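Local coordinates for DUF4442 domain-containing protein (Pseudomonas aeruginosa, PDB 1YOC) that is of unknown function but adopts a hot-dog fold related to the PaaI-type thioesterases and may act on acyl thioesters, as relatives do, at residues P34-L39 / A70-G75; V46-R51 / A63-N68; G75-A80 / I114-T119; V126-Y129 / P134-R137. All coordinates share one frame; numbering follows the deposited sequence.

Contact 1: P34-L39 / A70-G75; sequences PQFVEL and AELAAG
In the hot-dog fold an antiparallel sheet curls round a long central helix, and here an edge strand of the chain's sheet, 35-40, with Pro-34 just ahead of it, leans on that helix, 63-81, through Pro-34, Phe-36 and Leu-72. One leucine does the work for the helix, its two methyl branches serving different partners. CD2 is taken by the proline, the two side chains crossing at about a right angle, with Leu-72 CD2 lying 3.6 Å from Pro-34 CG and equally near its CB. The branch point and the other methyl meet the far end of the phenylalanine. Phe-36 CZ comes within 3.8 Å of Leu-72 CG, and Phe-36 CE2 is 3.9 Å from Leu-72 CD1. The two side chains approach from opposite directions, the leucine oblique to the ring.

The sausage of the hot dog is thus held at the margin of its bun by apolar contact. Leu-72 CG lies anti to the backbone N (chi1 176°), a setting that carries both methyls out from the helix toward the strand. Leu-39 CD2 sits 4.1 Å above one face of the Phe-36 ring, offset toward the rim. Helices 2-13 and 15-25 close over the cluster through Met-7 and Ile-22, both touching Leu-72.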
loop_
_atom_site.group_PDB
_atom_site.type_symbol
_atom_site.label_atom_id
_atom_site.label_comp_id
_atom_site.label_asym_id
_atom_site.label_seq_id
_atom_site.Cartn_x
_atom_site.Cartn_y
_atom_site.Cartn_z
ATOM N N PRO B 34 3.447 13.103 4.038
ATOM C CA PRO B 34 4.877 13.044 3.722
ATOM C C PRO B 34 5.555 14.378 3.387
ATOM O O PRO B 34 4.884 15.398 3.166
ATOM C CB PRO B 34 4.885 12.104 2.516
ATOM C CG PRO B 34 3.632 12.622 1.726
ATOM C CD PRO B 34 2.620 12.995 2.813
ATOM N N GLN B 35 6.888 14.354 3.384
ATOM C CA GLN B 35 7.677 15.522 2.973
ATOM C C GLN B 35 8.847 14.942 2.186
ATOM O O GLN B 35 9.250 13.778 2.408
ATOM C CB GLN B 35 8.239 16.269 4.193
ATOM C CG GLN B 35 7.174 16.873 5.104
ATOM C CD GLN B 35 6.473 18.049 4.424
ATOM O OE1 GLN B 35 7.020 18.676 3.509
ATOM N NE2 GLN B 35 5.270 18.348 4.870
ATOM N N PHE B 36 9.377 15.697 1.249
ATOM C CA PHE B 36 10.574 15.228 0.547
ATOM C C PHE B 36 11.782 15.859 1.243
ATOM O O PHE B 36 11.750 17.065 1.604
ATOM C CB PHE B 36 10.609 15.712 -0.901
ATOM C CG PHE B 36 9.917 14.791 -1.856
ATOM C CD1 PHE B 36 10.625 13.793 -2.536
ATOM C CD2 PHE B 36 8.549 14.897 -2.062
ATOM C CE1 PHE B 36 9.943 12.913 -3.411
ATOM C CE2 PHE B 36 7.886 14.047 -2.913
ATOM C CZ PHE B 36 8.581 13.043 -3.596
ATOM N N VAL B 37 12.834 15.053 1.419
ATOM C CA VAL B 37 14.107 15.522 1.988
ATOM C C VAL B 37 14.948 15.882 0.760
ATOM O O VAL B 37 15.654 16.910 0.728
ATOM C CB VAL B 37 14.854 14.411 2.761
ATOM C CG1 VAL B 37 16.264 14.914 3.199
ATOM C CG2 VAL B 37 14.048 14.003 3.945
ATOM N N GLU B 38 14.887 15.032 -0.259
ATOM C CA GLU B 38 15.634 15.308 -1.482
ATOM C C GLU B 38 14.956 14.723 -2.702
ATOM O O GLU B 38 14.357 13.650 -2.635
ATOM C CB GLU B 38 17.055 14.747 -1.412
ATOM C CG GLU B 38 17.917 15.316 -2.535
ATOM C CD GLU B 38 19.391 14.875 -2.469
ATOM O OE1 GLU B 38 19.845 14.433 -1.387
ATOM O OE2 GLU B 38 20.085 14.984 -3.506
ATOM N N LEU B 39 15.067 15.414 -3.828
ATOM C CA LEU B 39 14.468 14.903 -5.052
ATOM C C LEU B 39 15.264 15.460 -6.232
ATOM O O LEU B 39 15.421 16.671 -6.359
ATOM C CB LEU B 39 13.004 15.357 -5.161
ATOM C CG LEU B 39 12.286 14.941 -6.449
ATOM C CD1 LEU B 39 12.246 13.416 -6.579
ATOM C CD2 LEU B 39 10.865 15.499 -6.488
ATOM N N ALA B 70 7.002 4.513 -0.289
ATOM C CA ALA B 70 7.846 3.918 -1.346
ATOM C C ALA B 70 7.328 4.318 -2.714
ATOM O O ALA B 70 8.099 4.693 -3.614
ATOM C CB ALA B 70 7.859 2.381 -1.209
ATOM N N GLU B 71 6.010 4.260 -2.871
ATOM C CA GLU B 71 5.401 4.636 -4.139
ATOM C C GLU B 71 5.701 6.125 -4.437
ATOM O O GLU B 71 5.963 6.502 -5.586
ATOM C CB GLU B 71 3.896 4.452 -4.036
ATOM C CG GLU B 71 3.162 4.938 -5.228
ATOM C CD GLU B 71 3.013 3.873 -6.284
ATOM O OE1 GLU B 71 3.893 2.958 -6.386
ATOM O OE2 GLU B 71 1.993 3.995 -7.021
ATOM N N LEU B 72 5.635 6.960 -3.408
ATOM C CA LEU B 72 5.874 8.393 -3.599
ATOM C C LEU B 72 7.323 8.635 -4.032
ATOM O O LEU B 72 7.594 9.387 -4.962
ATOM C CB LEU B 72 5.572 9.157 -2.307
ATOM C CG LEU B 72 5.876 10.667 -2.362
ATOM C CD1 LEU B 72 5.009 11.400 -3.379
ATOM C CD2 LEU B 72 5.632 11.213 -0.937
ATOM N N ALA B 73 8.260 7.986 -3.354
ATOM C CA ALA B 73 9.671 8.177 -3.707
ATOM C C ALA B 73 9.992 7.602 -5.082
ATOM O O ALA B 73 10.626 8.273 -5.916
ATOM C CB ALA B 73 10.567 7.536 -2.658
ATOM N N ALA B 74 9.551 6.370 -5.343
ATOM C CA ALA B 74 9.897 5.729 -6.602
ATOM C C ALA B 74 9.260 6.386 -7.782
ATOM O O ALA B 74 9.917 6.592 -8.805
ATOM C CB ALA B 74 9.518 4.254 -6.578
ATOM N N GLY B 75 7.980 6.711 -7.644
ATOM C CA GLY B 75 7.266 7.305 -8.740
ATOM C C GLY B 75 7.764 8.701 -9.059
ATOM O O GLY B 75 7.949 9.036 -10.233
#

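Contact 2: V46-R51 / A63-N68; sequences VTFPKR and AIALCN
Apolar contact joins Phe-48 to the first turns of helix 63-81. The far end of the ring reaches two successive helical residues: Phe-48 CZ lies 4.0 Å from Ala-65 CB and the same distance from Leu-66 CD2. Alanine offers its only side-chain carbon, which also approaches Phe-48 CE1 at 4.1 Å. Leucine points its CB away from the strand, and a single methyl, CD2, returns to the phenyl group.

This is the inner surface of the hot-dog sheet meeting its central helix, at the end of strand 43-48 where the chain passes into the loop that leads to the helix. Phe-48 CG stands between the backbone N and the carbonyl carbon (chi1 72°), and from there the ring spans a gap of 9.1 Å between Phe-48 CA and Leu-66 CA. Val-61 and Ala-69 also touch it.

One polar atom also meets the ring: Ala-65 O approaches Phe-48 CZ at 3.7 Å and lies equally near CE2, oblique to the aromatic plane. On the helix, Cys-67 packs on Met-93 of its own chain and on Met-93 of the second subunit, so these turns form part of the dimer interface.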
loop_
_atom_site.group_PDB
_atom_site.type_symbol
_atom_site.label_atom_id
_atom_site.label_comp_id
_atom_site.label_asym_id
_atom_site.label_seq_id
_atom_site.Cartn_x
_atom_site.Cartn_y
_atom_site.Cartn_z
ATOM N N VAL B 46 12.190 10.602 1.063
ATOM C CA VAL B 46 10.980 11.158 1.687
ATOM C C VAL B 46 10.902 10.743 3.151
ATOM O O VAL B 46 11.481 9.716 3.577
ATOM C CB VAL B 46 9.653 10.647 0.993
ATOM C CG1 VAL B 46 9.679 10.901 -0.524
ATOM C CG2 VAL B 46 9.465 9.219 1.256
ATOM N N THR B 47 10.192 11.539 3.932
ATOM C CA THR B 47 10.020 11.186 5.335
ATOM C C THR B 47 8.532 11.328 5.650
ATOM O O THR B 47 7.837 12.029 4.940
ATOM C CB THR B 47 10.761 12.175 6.286
ATOM O OG1 THR B 47 10.297 13.518 6.037
ATOM C CG2 THR B 47 12.277 12.141 6.050
ATOM N N PHE B 48 8.025 10.602 6.648
ATOM C CA PHE B 48 6.655 10.868 7.083
ATOM C C PHE B 48 6.627 10.569 8.595
ATOM O O PHE B 48 7.354 9.696 9.099
ATOM C CB PHE B 48 5.569 10.119 6.271
ATOM C CG PHE B 48 5.492 8.629 6.522
ATOM C CD1 PHE B 48 4.651 8.121 7.502
ATOM C CD2 PHE B 48 6.195 7.738 5.684
ATOM C CE1 PHE B 48 4.475 6.702 7.657
ATOM C CE2 PHE B 48 6.043 6.342 5.811
ATOM C CZ PHE B 48 5.190 5.819 6.781
ATOM N N PRO B 49 5.794 11.299 9.342
ATOM C CA PRO B 49 5.767 11.056 10.791
ATOM C C PRO B 49 4.911 9.920 11.320
ATOM O O PRO B 49 3.852 9.594 10.780
ATOM C CB PRO B 49 5.284 12.395 11.349
ATOM C CG PRO B 49 4.228 12.792 10.306
ATOM C CD PRO B 49 4.942 12.431 8.958
ATOM N N LYS B 50 5.366 9.334 12.416
ATOM C CA LYS B 50 4.556 8.325 13.073
ATOM C C LYS B 50 3.446 9.125 13.784
ATOM O O LYS B 50 3.718 10.148 14.451
ATOM C CB LYS B 50 5.389 7.574 14.120
ATOM C CG LYS B 50 4.544 6.630 15.005
ATOM C CD LYS B 50 5.434 5.576 15.678
ATOM C CE LYS B 50 4.639 4.647 16.584
ATOM N NZ LYS B 50 4.505 5.164 17.966
ATOM N N ARG B 51 2.205 8.692 13.634
ATOM C CA ARG B 51 1.079 9.359 14.296
ATOM C C ARG B 51 -0.066 8.340 14.293
ATOM O O ARG B 51 -0.019 7.385 13.519
ATOM C CB ARG B 51 0.683 10.658 13.572
ATOM C CG ARG B 51 0.309 10.425 12.121
ATOM C CD ARG B 51 -0.179 11.718 11.424
ATOM N NE ARG B 51 -0.415 11.440 10.009
ATOM C CZ ARG B 51 -1.429 11.921 9.306
ATOM N NH1 ARG B 51 -2.329 12.744 9.874
ATOM N NH2 ARG B 51 -1.589 11.513 8.057
ATOM N N ALA B 63 2.121 -1.288 7.534
ATOM C CA ALA B 63 2.829 -1.816 6.355
ATOM C C ALA B 63 2.467 -1.050 5.075
ATOM O O ALA B 63 3.351 -0.778 4.220
ATOM C CB ALA B 63 2.462 -3.321 6.157
ATOM N N ILE B 64 1.189 -0.722 4.922
ATOM C CA ILE B 64 0.764 -0.066 3.687
ATOM C C ILE B 64 1.129 1.422 3.679
ATOM O O ILE B 64 1.262 2.010 2.607
ATOM C CB ILE B 64 -0.739 -0.377 3.395
ATOM C CG1 ILE B 64 -0.941 -1.917 3.417
ATOM C CG2 ILE B 64 -1.149 0.150 1.989
ATOM C CD1 ILE B 64 -0.076 -2.699 2.299
ATOM N N ALA B 65 1.277 2.027 4.872
ATOM C CA ALA B 65 1.728 3.438 4.924
ATOM C C ALA B 65 3.202 3.469 4.411
ATOM O O ALA B 65 3.638 4.417 3.724
ATOM C CB ALA B 65 1.653 3.965 6.375
ATOM N N LEU B 66 3.964 2.432 4.737
ATOM C CA LEU B 66 5.344 2.325 4.275
ATOM C C LEU B 66 5.316 2.154 2.748
ATOM O O LEU B 66 6.167 2.713 2.025
ATOM C CB LEU B 66 6.049 1.109 4.939
ATOM C CG LEU B 66 6.089 1.141 6.478
ATOM C CD1 LEU B 66 6.552 -0.225 7.006
ATOM C CD2 LEU B 66 7.001 2.256 6.953
ATOM N N CYS B 67 4.386 1.351 2.244
ATOM C CA CYS B 67 4.294 1.162 0.785
ATOM C C CYS B 67 3.979 2.502 0.138
ATOM O O CYS B 67 4.490 2.806 -0.953
ATOM C CB CYS B 67 3.186 0.171 0.395
ATOM S SG CYS B 67 3.533 -1.538 0.818
ATOM N N ASN B 68 3.098 3.283 0.776
ATOM C CA ASN B 68 2.745 4.586 0.211
ATOM C C ASN B 68 3.966 5.507 0.075
ATOM O O ASN B 68 4.129 6.220 -0.942
ATOM C CB ASN B 68 1.680 5.245 1.087
ATOM C CG ASN B 68 0.659 6.081 0.270
ATOM O OD1 ASN B 68 -0.206 6.737 0.857
ATOM N ND2 ASN B 68 0.745 6.037 -1.070
#

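Contact 3: G75-A80 / I114-T119; sequences GTMTDA and IDWQAT
Trp-116 reaches from the loop between strands 105-110 and 120-130 to the C-terminal part of the hot-dog helix 63-81, where Met-77 and Thr-78 receive the six-membered half of its indole. Packing is close on this inner side. Met-77 CE meets Trp-116 CZ2 at 3.8 Å, at the ring edge and near its plane, while the sulfur stands off obliquely: Met-77 SD is 5.4 Å from the six-membered ring's centroid, a Met-aromatic contact. The methionine leaves the helix with CG anti to the backbone N and bends only at chi3 (66°), which turns its methyl to the indole edge. Thr-78 meets the neighbouring ring atom obliquely, its CA and OG1 each 3.8 Å from Trp-116 CZ3. That hydroxyl is hydrogen-bonded back to the carbonyl of Ala-74, one turn earlier in the helix. One indole face is covered from within the loop by Ile-114, whose CG2 lies 3.5 Å above the plane, over its centre. Trp-116 NE1 is hydrogen-bonded to Gly-111 O, tying the indole N-H to the same connection.

On the outer side Asp-115, Gln-117 and Thr-119 are exposed, and the chain there has two local bonds: a type I turn from Asp-115 to Ala-118, closed by Ala-118 N to Asp-115 O at 3.2 Å, and an Asx turn in which Gln-117 N donates to Asp-115 OD1 at 3.1 Å, from 37° above the carboxylate plane.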
loop_
_atom_site.group_PDB
_atom_site.type_symbol
_atom_site.label_atom_id
_atom_site.label_comp_id
_atom_site.label_asym_id
_atom_site.label_seq_id
_atom_site.Cartn_x
_atom_site.Cartn_y
_atom_site.Cartn_z
ATOM N N GLY B 75 7.980 6.711 -7.644
ATOM C CA GLY B 75 7.266 7.305 -8.740
ATOM C C GLY B 75 7.764 8.701 -9.059
ATOM O O GLY B 75 7.949 9.036 -10.233
ATOM N N THR B 76 7.973 9.517 -8.028
ATOM C CA THR B 76 8.454 10.873 -8.273
ATOM C C THR B 76 9.878 10.816 -8.875
ATOM O O THR B 76 10.197 11.540 -9.840
ATOM C CB THR B 76 8.434 11.700 -6.996
ATOM O OG1 THR B 76 7.081 11.741 -6.494
ATOM C CG2 THR B 76 8.805 13.179 -7.318
ATOM N N MET B 77 10.737 9.960 -8.336
ATOM C CA MET B 77 12.081 9.853 -8.944
ATOM C C MET B 77 11.979 9.437 -10.441
ATOM O O MET B 77 12.702 9.952 -11.285
ATOM C CB MET B 77 12.941 8.815 -8.210
ATOM C CG MET B 77 14.321 8.630 -8.872
ATOM S SD MET B 77 15.452 7.647 -7.872
ATOM C CE MET B 77 14.577 6.058 -7.958
ATOM N N THR B 78 11.127 8.469 -10.756
ATOM C CA THR B 78 10.970 8.016 -12.151
ATOM C C THR B 78 10.547 9.179 -13.048
ATOM O O THR B 78 11.137 9.392 -14.126
ATOM C CB THR B 78 9.946 6.884 -12.224
ATOM O OG1 THR B 78 10.446 5.765 -11.472
ATOM C CG2 THR B 78 9.677 6.458 -13.701
ATOM N N ASP B 79 9.566 9.941 -12.575
ATOM C CA ASP B 79 9.064 11.117 -13.303
ATOM C C ASP B 79 10.184 12.148 -13.536
ATOM O O ASP B 79 10.245 12.795 -14.598
ATOM C CB ASP B 79 7.929 11.780 -12.515
ATOM C CG ASP B 79 7.142 12.788 -13.349
ATOM O OD1 ASP B 79 6.480 12.336 -14.317
ATOM O OD2 ASP B 79 7.211 14.018 -13.042
ATOM N N ALA B 80 11.040 12.307 -12.540
ATOM C CA ALA B 80 12.156 13.268 -12.635
ATOM C C ALA B 80 13.345 12.764 -13.456
ATOM O O ALA B 80 14.161 13.558 -13.932
ATOM C CB ALA B 80 12.668 13.625 -11.202
ATOM N N ILE B 114 20.204 2.611 -12.320
ATOM C CA ILE B 114 19.220 2.420 -13.387
ATOM C C ILE B 114 19.587 3.173 -14.667
ATOM O O ILE B 114 20.132 4.270 -14.595
ATOM C CB ILE B 114 17.831 2.922 -12.870
ATOM C CG1 ILE B 114 17.303 1.909 -11.860
ATOM C CG2 ILE B 114 16.788 3.072 -14.022
ATOM C CD1 ILE B 114 16.133 2.427 -10.991
ATOM N N ASP B 115 19.362 2.549 -15.828
ATOM C CA ASP B 115 19.602 3.244 -17.100
ATOM C C ASP B 115 18.264 3.976 -17.389
ATOM O O ASP B 115 17.297 3.410 -17.916
ATOM C CB ASP B 115 19.925 2.225 -18.190
ATOM C CG ASP B 115 20.057 2.855 -19.560
ATOM O OD1 ASP B 115 19.868 4.089 -19.711
ATOM O OD2 ASP B 115 20.361 2.077 -20.501
ATOM N N TRP B 116 18.211 5.243 -16.993
ATOM C CA TRP B 116 16.997 6.027 -17.128
ATOM C C TRP B 116 16.644 6.410 -18.548
ATOM O O TRP B 116 15.586 6.984 -18.788
ATOM C CB TRP B 116 17.089 7.290 -16.269
ATOM C CG TRP B 116 17.092 7.013 -14.804
ATOM C CD1 TRP B 116 18.134 7.135 -13.953
ATOM C CD2 TRP B 116 15.973 6.555 -14.023
ATOM N NE1 TRP B 116 17.749 6.786 -12.663
ATOM C CE2 TRP B 116 16.420 6.428 -12.687
ATOM C CE3 TRP B 116 14.642 6.232 -14.329
ATOM C CZ2 TRP B 116 15.588 6.002 -11.656
ATOM C CZ3 TRP B 116 13.803 5.795 -13.291
ATOM C CH2 TRP B 116 14.284 5.687 -11.975
ATOM N N GLN B 117 17.529 6.119 -19.483
ATOM C CA GLN B 117 17.191 6.458 -20.865
ATOM C C GLN B 117 16.548 5.262 -21.567
ATOM O O GLN B 117 16.040 5.394 -22.682
ATOM C CB GLN B 117 18.443 6.938 -21.629
ATOM C CG GLN B 117 18.656 8.456 -21.556
ATOM C CD GLN B 117 18.916 8.939 -20.145
ATOM O OE1 GLN B 117 19.846 8.463 -19.486
ATOM N NE2 GLN B 117 18.093 9.886 -19.661
ATOM N N ALA B 118 16.565 4.103 -20.912
ATOM C CA ALA B 118 16.008 2.883 -21.492
ATOM C C ALA B 118 14.476 2.784 -21.408
ATOM O O ALA B 118 13.852 3.303 -20.482
ATOM C CB ALA B 118 16.670 1.640 -20.829
ATOM N N THR B 119 13.851 2.143 -22.398
ATOM C CA THR B 119 12.397 1.968 -22.352
ATOM C C THR B 119 12.211 0.524 -21.879
ATOM O O THR B 119 13.160 -0.246 -21.856
ATOM C CB THR B 119 11.712 2.164 -23.745
ATOM O OG1 THR B 119 12.366 1.342 -24.722
ATOM C CG2 THR B 119 11.743 3.617 -24.175
#

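Contact 4: V126-Y129 / P134-R137; sequences VVAY and PVFR
Ala-128 and Phe-136 form the hydrogen-bonded pair of a beta hairpin, strands 120-130 and 133-146 of the hot-dog sheet, with a classic bulge where Val-135 and Phe-136 both face Ala-128. Ala-128 N is hydrogen-bonded to Phe-136 O at 2.8 Å. In return Ala-128 O takes Val-135 N at 2.9 Å and, weakly, Phe-136 N at 3.4 Å.

On the helix side of the sheet, Phe-136 CG lies anti to the backbone N (chi1 166°), and the ring leans past the alanine with Phe-136 CD2 3.7 Å from Ala-128 CB; further out it packs on helix 63-81. At the bulge, Val-135 CG2 occupies the position between backbone N and carbonyl carbon, which brings it to 3.5 Å from Ala-128 O.

The other face carries Val-127, Tyr-129, Pro-134 and Arg-137. Valine and proline point the same way, Val-127 CG1 lying 4.0 Å from Pro-134 CB. Arg-137 bends at chi3 (-65°) and leads away from the neighbouring strand, its NH2 in a salt bridge with Glu-96 and its NE hydrogen-bonded to a glycerol, probably from the crystallisation liquor. Tyr-129 swings its ring across the proline, bringing Tyr-129 CD1 within 3.5 Å of Pro-134 N.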
loop_
_atom_site.group_PDB
_atom_site.type_symbol
_atom_site.label_atom_id
_atom_site.label_comp_id
_atom_site.label_asym_id
_atom_site.label_seq_id
_atom_site.Cartn_x
_atom_site.Cartn_y
_atom_site.Cartn_z
ATOM N N VAL B 126 13.633 0.691 -3.107
ATOM C CA VAL B 126 13.357 1.617 -2.017
ATOM C C VAL B 126 13.642 0.889 -0.700
ATOM O O VAL B 126 13.298 -0.290 -0.535
ATOM C CB VAL B 126 11.857 2.052 -1.959
ATOM C CG1 VAL B 126 11.653 3.031 -0.803
ATOM C CG2 VAL B 126 11.418 2.737 -3.296
ATOM N N VAL B 127 14.289 1.579 0.229
ATOM C CA VAL B 127 14.481 1.013 1.559
ATOM C C VAL B 127 13.920 2.046 2.547
ATOM O O VAL B 127 14.154 3.248 2.397
ATOM C CB VAL B 127 15.964 0.724 1.856
ATOM C CG1 VAL B 127 16.115 0.141 3.268
ATOM C CG2 VAL B 127 16.477 -0.324 0.838
ATOM N N ALA B 128 13.128 1.587 3.518
ATOM C CA ALA B 128 12.601 2.515 4.510
ATOM C C ALA B 128 13.289 2.196 5.830
ATOM O O ALA B 128 13.543 1.032 6.148
ATOM C CB ALA B 128 11.045 2.405 4.658
ATOM N N TYR B 129 13.560 3.274 6.556
ATOM C CA TYR B 129 14.252 3.254 7.836
ATOM C C TYR B 129 13.486 3.954 8.951
ATOM O O TYR B 129 12.707 4.903 8.704
ATOM C CB TYR B 129 15.570 4.037 7.727
ATOM C CG TYR B 129 16.529 3.580 6.674
ATOM C CD1 TYR B 129 17.571 2.696 6.988
ATOM C CD2 TYR B 129 16.393 4.006 5.339
ATOM C CE1 TYR B 129 18.455 2.235 6.012
ATOM C CE2 TYR B 129 17.279 3.545 4.342
ATOM C CZ TYR B 129 18.308 2.660 4.691
ATOM O OH TYR B 129 19.213 2.209 3.727
ATOM N N PRO B 134 17.027 -0.229 8.841
ATOM C CA PRO B 134 16.092 -0.683 7.802
ATOM C C PRO B 134 14.945 -1.506 8.377
ATOM O O PRO B 134 15.152 -2.424 9.175
ATOM C CB PRO B 134 16.989 -1.473 6.855
ATOM C CG PRO B 134 18.033 -2.032 7.770
ATOM C CD PRO B 134 18.308 -0.952 8.766
ATOM N N VAL B 135 13.723 -1.160 7.981
ATOM C CA VAL B 135 12.550 -1.840 8.488
ATOM C C VAL B 135 11.660 -2.372 7.349
ATOM O O VAL B 135 10.742 -3.150 7.594
ATOM C CB VAL B 135 11.670 -0.885 9.346
ATOM C CG1 VAL B 135 12.455 -0.322 10.535
ATOM C CG2 VAL B 135 11.089 0.245 8.473
ATOM N N PHE B 136 11.980 -1.998 6.114
ATOM C CA PHE B 136 11.134 -2.326 4.958
ATOM C C PHE B 136 11.900 -2.139 3.659
ATOM O O PHE B 136 12.728 -1.219 3.549
ATOM C CB PHE B 136 9.947 -1.365 4.989
ATOM C CG PHE B 136 9.128 -1.302 3.707
ATOM C CD1 PHE B 136 7.986 -2.092 3.544
ATOM C CD2 PHE B 136 9.447 -0.362 2.719
ATOM C CE1 PHE B 136 7.146 -1.933 2.406
ATOM C CE2 PHE B 136 8.626 -0.196 1.577
ATOM C CZ PHE B 136 7.465 -0.991 1.437
ATOM N N ARG B 137 11.613 -3.005 2.679
ATOM C CA ARG B 137 12.233 -2.881 1.341
ATOM C C ARG B 137 11.149 -3.093 0.292
ATOM O O ARG B 137 10.239 -3.889 0.494
ATOM C CB ARG B 137 13.267 -3.982 1.044
ATOM C CG ARG B 137 14.537 -4.024 1.835
ATOM C CD ARG B 137 15.511 -5.068 1.156
ATOM N NE ARG B 137 15.000 -6.439 1.212
ATOM C CZ ARG B 137 15.268 -7.307 2.192
ATOM N NH1 ARG B 137 16.061 -6.973 3.204
ATOM N NH2 ARG B 137 14.696 -8.503 2.202
#

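How the contacts relate
Helix 63-81 is the common partner: contact 2 uses its first turns, contact 1 its middle and contact 3 its last part, so contacts 2 and 3 lie on opposite sides of the chain's centre with their own centres about 23 Å apart. Contacts 1 and 3 share Gly-75, and Leu-39 CD2 packs against Thr-76 CG2. Strands 35-40 and 43-48 are neighbours in the sheet, joining contacts 1 and 2 through a probable hydrogen bond between Gln-35 O and Thr-47 N of 2.9 Å. Contact 4 approaches the helix from the hairpin: Phe-136 CE2 lies 3.9 Å from Ala-70 CB of contact 1 and 3.8 Å from Leu-66 O of contact 2.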